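Local coordinates for FACT complex subunit SPT16 (Ashbya gossypii, PDB 6A8M), which probably acts, as a subunit of the FACT complex, as a histone chaperone that reorganizes nucleosomes during transcription, replication and repair, this chain being its N-terminal, peptidase-like part, at residues Leu417-Gln422 with Val430-Thr435; Leu198-Leu203 with Arg304-Asp309. All blocks are in the same frame, centred on the assembly; numbering follows the deposited sequence.

How the interactions relate
Followed from the N terminus, the chain first makes helix 179-208, whose residues 198-203 wait about a hundred residues for segment 304-309, at the end of strand 298-308; interaction 2 closes that loop, tying helix to sheet within the M24 peptidase-like domain. Only later does interaction 1 form, a short closure in which 417-422 meets the end of the partner strand and the loop that follows it. The two contacts stand in series, neither enclosing nor crossing the other, with centres about 17 Å apart. In space they touch. Arg304 NH2 forms a salt bridge with Asp419 OD1 (2.9 Å) and a probable hydrogen bond with Tyr434 O (2.7 Å), while Tyr434 OH packs 3.3 Å from Ser200 CB.

Interaction 1 (Leu417-Gln422 with Val430-Thr435); sequences LADTVQ and VLTNYT
The carboxylate of Asp419 meets Thr432 through one oxygen: OD1 accepts the hydroxyl of Thr432, OD1 to OG1 2.6 Å, on its anti lone pair, turned away from OD2. The same OD1 forms a salt bridge with Arg304, while OD2 is taken up by Lys436 and Gln325, a set of donors that would be expected to stabilise the buried negative charge. Farther along the second segment, the Tyr434 ring carries Thr435 CG2 over one face, 3.9 Å above the ring plane and offset toward the rim. Between the backbones, Leu431 N donates to Thr420 O at 2.8 Å.

Thr432 illustrates how one hydroxyl can donate and accept at once. With chi1 at 45°, its OG1 sits between its own backbone N and carbonyl carbon, where it donates to Asp419 and also accepts Thr420 N at 3.0 Å. A side chain thus takes the place of a backbone acceptor just where the returning chain leaves the β-hairpin. The last bridge of that hairpin is the antiparallel, non-hydrogen-bonded pair Val421-Val430, with CG2 of Val421 and CG2 of Val430 4.3 Å apart.

Apolar contacts fill in around the polar bonds. Leu431 lays its CD2 beside Gln422 CB at 3.9 Å and its CD1 near Thr420 CG2 at 4.0 Å. The side chains of Thr432 and Thr420 cross at about a right angle, with Thr432 CG2 3.8 Å from Thr420 OG1, a hydroxyl whose bond goes to Asn301 O.

Strand 412-424 is hydrogen-bonded to strand 394-405 on its other side. Helix 312-332 lies against its Leu417 and Val421, helix 179-208 against its Thr420, and the hairpin's exit at Leu431 rests on helix 179-208 as well.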
ATOM      1  N   LEU A 417     -13.409   8.151   8.839  1.00 14.17           N
ATOM      2  CA  LEU A 417     -13.411   8.725   7.502  1.00 12.54           C
ATOM      3  C   LEU A 417     -12.018   8.553   6.927  1.00 11.13           C
ATOM      4  O   LEU A 417     -11.043   8.860   7.613  1.00 13.29           O
ATOM      5  CB  LEU A 417     -13.768  10.216   7.573  1.00 15.51           C
ATOM      6  CG  LEU A 417     -13.991  10.966   6.270  1.00 18.12           C
ATOM      7  CD1 LEU A 417     -15.255  10.437   5.579  1.00 19.55           C
ATOM      8  CD2 LEU A 417     -14.098  12.464   6.542  1.00 18.82           C
ATOM      9  N   ALA A 418     -11.919   8.090   5.679  1.00  9.84           N
ATOM     10  CA  ALA A 418     -10.615   7.982   5.030  1.00 10.91           C
ATOM     11  C   ALA A 418     -10.731   8.348   3.560  1.00 10.90           C
ATOM     12  O   ALA A 418     -11.733   8.051   2.912  1.00 11.44           O
ATOM     13  CB  ALA A 418     -10.013   6.561   5.178  1.00 11.75           C
ATOM     14  N   ASP A 419      -9.679   8.982   3.033  1.00 10.90           N
ATOM     15  CA  ASP A 419      -9.593   9.296   1.617  1.00 10.18           C
ATOM     16  C   ASP A 419      -8.150   9.167   1.165  1.00 11.74           C
ATOM     17  O   ASP A 419      -7.215   9.292   1.963  1.00 12.43           O
ATOM     18  CB  ASP A 419     -10.119  10.711   1.309  1.00 13.18           C
ATOM     19  CG  ASP A 419     -11.635  10.755   1.261  1.00 13.34           C
ATOM     20  OD1 ASP A 419     -12.204  10.210   0.300  1.00 14.41           O
ATOM     21  OD2 ASP A 419     -12.253  11.310   2.189  1.00 14.88           O
ATOM     22  N   THR A 420      -7.980   8.938  -0.135  1.00  9.98           N
ATOM     23  CA  THR A 420      -6.657   8.873  -0.746  1.00 11.08           C
ATOM     24  C   THR A 420      -6.280  10.255  -1.271  1.00 10.89           C
ATOM     25  O   THR A 420      -7.059  10.886  -1.991  1.00 11.58           O
ATOM     26  CB  THR A 420      -6.669   7.831  -1.857  1.00 14.20           C
ATOM     27  OG1 THR A 420      -7.066   6.577  -1.276  1.00 12.76           O
ATOM     28  CG2 THR A 420      -5.302   7.685  -2.511  1.00 13.43           C
ATOM     29  N   VAL A 421      -5.107  10.741  -0.879  1.00 12.37           N
ATOM     30  CA  VAL A 421      -4.692  12.110  -1.178  1.00 13.20           C
ATOM     31  C   VAL A 421      -3.319  12.084  -1.835  1.00 13.12           C
ATOM     32  O   VAL A 421      -2.374  11.511  -1.282  1.00 15.51           O
ATOM     33  CB  VAL A 421      -4.647  12.982   0.091  1.00 13.76           C
ATOM     34  CG1 VAL A 421      -4.216  14.418  -0.270  1.00 13.44           C
ATOM     35  CG2 VAL A 421      -6.000  12.968   0.831  1.00 13.65           C
ATOM     36  N   GLN A 422      -3.206  12.730  -2.986  1.00 14.07           N
ATOM     37  CA  GLN A 422      -1.981  12.811  -3.758  1.00 14.98           C
ATOM     38  C   GLN A 422      -1.391  14.205  -3.611  1.00 15.11           C
ATOM     39  O   GLN A 422      -2.078  15.193  -3.859  1.00 15.74           O
ATOM     40  CB  GLN A 422      -2.268  12.532  -5.234  1.00 12.50           C
ATOM     41  CG  GLN A 422      -1.077  12.743  -6.132  1.00 14.80           C
ATOM     42  CD  GLN A 422      -0.033  11.651  -5.961  1.00 16.92           C
ATOM     43  OE1 GLN A 422      -0.339  10.457  -6.061  1.00 17.40           O
ATOM     44  NE2 GLN A 422       1.204  12.049  -5.701  1.00 18.55           N
ATOM     45  N   VAL A 430      -7.441  15.243  -3.674  1.00 16.34           N
ATOM     46  CA  VAL A 430      -8.162  14.084  -3.147  1.00 14.08           C
ATOM     47  C   VAL A 430      -8.572  13.198  -4.319  1.00 13.93           C
ATOM     48  O   VAL A 430      -9.264  13.646  -5.242  1.00 18.66           O
ATOM     49  CB  VAL A 430      -9.378  14.525  -2.320  1.00 15.47           C
ATOM     50  CG1 VAL A 430     -10.159  13.328  -1.799  1.00 17.06           C
ATOM     51  CG2 VAL A 430      -8.940  15.455  -1.166  1.00 17.51           C
ATOM     52  N   LEU A 431      -8.122  11.938  -4.306  1.00 15.02           N
ATOM     53  CA  LEU A 431      -8.365  11.047  -5.433  1.00 14.63           C
ATOM     54  C   LEU A 431      -9.672  10.270  -5.318  1.00 14.43           C
ATOM     55  O   LEU A 431     -10.231   9.867  -6.344  1.00 16.71           O
ATOM     56  CB  LEU A 431      -7.205  10.058  -5.584  1.00 15.40           C
ATOM     57  CG  LEU A 431      -5.795  10.655  -5.748  1.00 14.93           C
ATOM     58  CD1 LEU A 431      -4.832   9.515  -6.075  1.00 14.74           C
ATOM     59  CD2 LEU A 431      -5.758  11.715  -6.854  1.00 17.02           C
ATOM     60  N   THR A 432     -10.153  10.040  -4.101  1.00 13.33           N
ATOM     61  CA  THR A 432     -11.406   9.333  -3.828  1.00 13.63           C
ATOM     62  C   THR A 432     -12.490  10.390  -3.636  1.00 16.82           C
ATOM     63  O   THR A 432     -12.434  11.182  -2.684  1.00 16.61           O
ATOM     64  CB  THR A 432     -11.271   8.450  -2.583  1.00 13.40           C
ATOM     65  OG1 THR A 432     -10.620   9.195  -1.545  1.00 14.31           O
ATOM     66  CG2 THR A 432     -10.426   7.193  -2.871  1.00 12.42           C
ATOM     67  N   ASN A 433     -13.461  10.426  -4.555  1.00 15.48           N
ATOM     68  CA  ASN A 433     -14.451  11.491  -4.608  1.00 17.89           C
ATOM     69  C   ASN A 433     -15.859  11.003  -4.298  1.00 17.92           C
ATOM     70  O   ASN A 433     -16.809  11.775  -4.436  1.00 19.81           O
ATOM     71  CB  ASN A 433     -14.398  12.187  -5.975  1.00 21.35           C
ATOM     72  CG  ASN A 433     -13.009  12.739  -6.279  1.00 28.35           C
ATOM     73  OD1 ASN A 433     -12.395  12.423  -7.312  1.00 31.45           O
ATOM     74  ND2 ASN A 433     -12.493  13.554  -5.361  1.00 28.66           N
ATOM     75  N   TYR A 434     -16.017   9.769  -3.817  1.00 15.25           N
ATOM     76  CA  TYR A 434     -17.326   9.338  -3.345  1.00 15.52           C
ATOM     77  C   TYR A 434     -17.795  10.269  -2.230  1.00 17.28           C
ATOM     78  O   TYR A 434     -16.998  10.721  -1.402  1.00 16.45           O
ATOM     79  CB  TYR A 434     -17.288   7.881  -2.866  1.00 15.98           C
ATOM     80  CG  TYR A 434     -18.647   7.412  -2.418  1.00 15.62           C
ATOM     81  CD1 TYR A 434     -19.652   7.132  -3.354  1.00 17.85           C
ATOM     82  CD2 TYR A 434     -18.956   7.307  -1.072  1.00 15.75           C
ATOM     83  CE1 TYR A 434     -20.919   6.729  -2.938  1.00 21.13           C
ATOM     84  CE2 TYR A 434     -20.211   6.912  -0.658  1.00 17.66           C
ATOM     85  CZ  TYR A 434     -21.189   6.629  -1.586  1.00 20.57           C
ATOM     86  OH  TYR A 434     -22.447   6.245  -1.161  1.00 22.92           O
ATOM     87  N   THR A 435     -19.091  10.590  -2.231  1.00 17.44           N
ATOM     88  CA  THR A 435     -19.606  11.594  -1.307  1.00 15.56           C
ATOM     89  C   THR A 435     -19.300  11.259   0.155  1.00 15.00           C
ATOM     90  O   THR A 435     -19.230  10.094   0.568  1.00 15.76           O
ATOM     91  CB  THR A 435     -21.129  11.779  -1.484  1.00 15.93           C
ATOM     92  OG1 THR A 435     -21.589  12.788  -0.578  1.00 16.86           O
ATOM     93  CG2 THR A 435     -21.865  10.479  -1.162  1.00 17.38           C
TER

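Interaction 2 (Leu198-Leu203 with Arg304-Asp309); sequences LLSDEL and RTFLID
Phe306 is swung toward helix 198-203 by a first torsion of -58°, which sets its CG anti to the carbonyl carbon, and the helix replies with Leu203, whose CG lies anti to the backbone N (chi1 173°) and carries the isobutyl end out to the ring. The setting is the pita-bread fold of the M24 peptidase family, in which helices cover curved β-sheets; here it offers a compact example of a helix packed on a strand. The two run nearly in the same direction, their segment axes at 22° and 10.9 Å apart at closest approach.

One aromatic ring spans that gap. Leu203, Leu199 and Ser200 supply the helix side, and the atoms that reach the ring all lie on the same side of its plane, approaching obliquely. Leu203 CD2 comes to 3.6 Å from Phe306 CD2, near the root of the ring. Leu199 meets a different part, its CD2 standing 4.1 Å from Phe306 CE2. Because the three helix residues touch different carbons, the ring is gripped along its length rather than at a single point.

Neighbouring elements enclose the contact. Ala289 of strand 285-295 touches both Phe306 and Leu199, Leu218 of helix 215-224 packs on Leu203, and Phe443 lies against Ser200, all part of a buried interior between helix and sheet.

Ser200 completes the grip by van der Waals contact toward the far end of the ring, on the same side of its plane, with its CB 3.7 Å from Phe306 CZ and its OG 3.5 Å from Phe306 CE1.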
ATOM      1  N   LEU A 198     -21.257   0.811  -4.215  1.00 17.97           N
ATOM      2  CA  LEU A 198     -21.967  -0.465  -4.175  1.00 21.04           C
ATOM      3  C   LEU A 198     -22.232  -0.872  -2.744  1.00 20.87           C
ATOM      4  O   LEU A 198     -23.305  -1.394  -2.423  1.00 20.55           O
ATOM      5  CB  LEU A 198     -21.150  -1.563  -4.847  1.00 20.68           C
ATOM      6  CG  LEU A 198     -21.084  -1.673  -6.354  1.00 24.29           C
ATOM      7  CD1 LEU A 198     -20.164  -2.830  -6.676  1.00 25.70           C
ATOM      8  CD2 LEU A 198     -22.476  -1.896  -6.950  1.00 27.48           C
ATOM      9  N   LEU A 199     -21.245  -0.645  -1.880  1.00 18.22           N
ATOM     10  CA  LEU A 199     -21.385  -0.980  -0.476  1.00 18.52           C
ATOM     11  C   LEU A 199     -22.525  -0.196   0.149  1.00 18.08           C
ATOM     12  O   LEU A 199     -23.346  -0.752   0.881  1.00 19.38           O
ATOM     13  CB  LEU A 199     -20.080  -0.692   0.254  1.00 17.52           C
ATOM     14  CG  LEU A 199     -19.987  -1.239   1.668  1.00 17.76           C
ATOM     15  CD1 LEU A 199     -18.513  -1.480   1.974  1.00 17.27           C
ATOM     16  CD2 LEU A 199     -20.590  -0.266   2.682  1.00 18.12           C
ATOM     17  N   SER A 200     -22.564   1.112  -0.092  1.00 15.86           N
ATOM     18  CA  SER A 200     -23.635   1.910   0.495  1.00 16.85           C
ATOM     19  C   SER A 200     -25.003   1.394   0.053  1.00 18.85           C
ATOM     20  O   SER A 200     -25.909   1.240   0.875  1.00 21.05           O
ATOM     21  CB  SER A 200     -23.470   3.382   0.126  1.00 16.68           C
ATOM     22  OG  SER A 200     -24.589   4.133   0.597  1.00 18.79           O
ATOM     23  N   ASP A 201     -25.174   1.121  -1.247  1.00 21.76           N
ATOM     24  CA  ASP A 201     -26.469   0.657  -1.747  1.00 23.95           C
ATOM     25  C   ASP A 201     -26.891  -0.644  -1.081  1.00 23.89           C
ATOM     26  O   ASP A 201     -28.068  -0.818  -0.738  1.00 25.30           O
ATOM     27  CB  ASP A 201     -26.426   0.469  -3.264  1.00 26.01           C
ATOM     28  CG  ASP A 201     -26.441   1.776  -4.007  1.00 29.04           C
ATOM     29  OD1 ASP A 201     -26.601   2.829  -3.349  1.00 28.54           O
ATOM     30  OD2 ASP A 201     -26.287   1.752  -5.248  1.00 32.17           O
ATOM     31  N   GLU A 202     -25.950  -1.577  -0.912  1.00 24.76           N
ATOM     32  CA  GLU A 202     -26.257  -2.854  -0.272  1.00 27.93           C
ATOM     33  C   GLU A 202     -26.565  -2.673   1.209  1.00 23.19           C
ATOM     34  O   GLU A 202     -27.476  -3.315   1.749  1.00 23.72           O
ATOM     35  CB  GLU A 202     -25.093  -3.824  -0.445  1.00 35.28           C
ATOM     36  CG  GLU A 202     -25.028  -4.506  -1.791  1.00 44.45           C
ATOM     37  CD  GLU A 202     -24.811  -6.011  -1.662  1.00 51.68           C
ATOM     38  OE1 GLU A 202     -25.101  -6.571  -0.575  1.00 52.74           O
ATOM     39  OE2 GLU A 202     -24.354  -6.634  -2.651  1.00 55.27           O
ATOM     40  N   LEU A 203     -25.792  -1.829   1.881  1.00 20.92           N
ATOM     41  CA  LEU A 203     -26.044  -1.543   3.285  1.00 19.71           C
ATOM     42  C   LEU A 203     -27.448  -0.987   3.487  1.00 21.90           C
ATOM     43  O   LEU A 203     -28.232  -1.506   4.292  1.00 25.11           O
ATOM     44  CB  LEU A 203     -24.987  -0.558   3.782  1.00 19.20           C
ATOM     45  CG  LEU A 203     -25.182  -0.024   5.190  1.00 22.98           C
ATOM     46  CD1 LEU A 203     -25.182  -1.186   6.163  1.00 24.73           C
ATOM     47  CD2 LEU A 203     -24.063   0.949   5.509  1.00 20.67           C
ATOM     48  N   ARG A 304     -15.933   5.442   4.998  1.00 10.84           N
ATOM     49  CA  ARG A 304     -17.071   6.329   5.205  1.00 11.66           C
ATOM     50  C   ARG A 304     -17.796   5.883   6.460  1.00 13.94           C
ATOM     51  O   ARG A 304     -17.724   4.711   6.867  1.00 14.76           O
ATOM     52  CB  ARG A 304     -18.044   6.309   4.008  1.00 11.74           C
ATOM     53  CG  ARG A 304     -17.419   6.850   2.728  1.00 12.76           C
ATOM     54  CD  ARG A 304     -17.183   8.339   2.878  1.00 13.45           C
ATOM     55  NE  ARG A 304     -16.705   9.025   1.674  1.00 13.67           N
ATOM     56  CZ  ARG A 304     -15.425   9.343   1.483  1.00 14.66           C
ATOM     57  NH1 ARG A 304     -14.504   8.976   2.391  1.00 11.89           N
ATOM     58  NH2 ARG A 304     -15.058  10.026   0.399  1.00 15.35           N
ATOM     59  N   THR A 305     -18.514   6.821   7.061  1.00 13.84           N
ATOM     60  CA  THR A 305     -19.456   6.519   8.130  1.00 11.25           C
ATOM     61  C   THR A 305     -20.859   6.768   7.590  1.00 12.64           C
ATOM     62  O   THR A 305     -21.113   7.807   6.965  1.00 14.01           O
ATOM     63  CB  THR A 305     -19.199   7.402   9.359  1.00 13.59           C
ATOM     64  OG1 THR A 305     -17.867   7.205   9.831  1.00 13.97           O
ATOM     65  CG2 THR A 305     -20.169   7.055  10.485  1.00 14.34           C
ATOM     66  N   PHE A 306     -21.755   5.809   7.785  1.00 13.07           N
ATOM     67  CA  PHE A 306     -23.148   5.981   7.416  1.00 14.93           C
ATOM     68  C   PHE A 306     -23.957   6.139   8.699  1.00 16.48           C
ATOM     69  O   PHE A 306     -23.666   5.486   9.706  1.00 15.88           O
ATOM     70  CB  PHE A 306     -23.635   4.811   6.567  1.00 15.42           C
ATOM     71  CG  PHE A 306     -22.833   4.612   5.313  1.00 14.87           C
ATOM     72  CD1 PHE A 306     -23.080   5.381   4.182  1.00 15.98           C
ATOM     73  CD2 PHE A 306     -21.806   3.690   5.278  1.00 15.31           C
ATOM     74  CE1 PHE A 306     -22.320   5.214   3.009  1.00 16.78           C
ATOM     75  CE2 PHE A 306     -21.025   3.530   4.136  1.00 13.44           C
ATOM     76  CZ  PHE A 306     -21.281   4.280   2.992  1.00 15.08           C
ATOM     77  N   LEU A 307     -24.916   7.063   8.679  1.00 16.35           N
ATOM     78  CA  LEU A 307     -25.727   7.392   9.850  1.00 15.25           C
ATOM     79  C   LEU A 307     -27.167   6.966   9.598  1.00 18.35           C
ATOM     80  O   LEU A 307     -27.756   7.338   8.579  1.00 18.83           O
ATOM     81  CB  LEU A 307     -25.669   8.894  10.163  1.00 14.20           C
ATOM     82  CG  LEU A 307     -24.285   9.522  10.300  1.00 13.27           C
ATOM     83  CD1 LEU A 307     -24.414  11.037  10.507  1.00 13.59           C
ATOM     84  CD2 LEU A 307     -23.567   8.888  11.452  1.00 13.98           C
ATOM     85  N   ILE A 308     -27.719   6.167  10.510  1.00 17.94           N
ATOM     86  CA  ILE A 308     -29.104   5.706  10.432  1.00 19.54           C
ATOM     87  C   ILE A 308     -29.838   6.309  11.614  1.00 20.56           C
ATOM     88  O   ILE A 308     -29.576   5.929  12.761  1.00 18.89           O
ATOM     89  CB  ILE A 308     -29.216   4.179  10.480  1.00 21.13           C
ATOM     90  CG1 ILE A 308     -28.208   3.521   9.520  1.00 23.41           C
ATOM     91  CG2 ILE A 308     -30.672   3.759  10.268  1.00 22.98           C
ATOM     92  CD1 ILE A 308     -28.302   3.990   8.103  1.00 26.15           C
ATOM     93  N   ASP A 309     -30.773   7.221  11.344  1.00 19.87           N
ATOM     94  CA  ASP A 309     -31.510   7.920  12.387  1.00 20.17           C
ATOM     95  C   ASP A 309     -30.567   8.406  13.492  1.00 20.47           C
ATOM     96  O   ASP A 309     -30.794   8.131  14.674  1.00 19.97           O
ATOM     97  CB  ASP A 309     -32.592   7.016  12.964  1.00 25.31           C
ATOM     98  CG  ASP A 309     -33.701   6.738  11.972  1.00 30.99           C
ATOM     99  OD1 ASP A 309     -34.192   7.706  11.369  1.00 31.75           O
ATOM    100  OD2 ASP A 309     -34.083   5.560  11.793  1.00 33.84           O
TER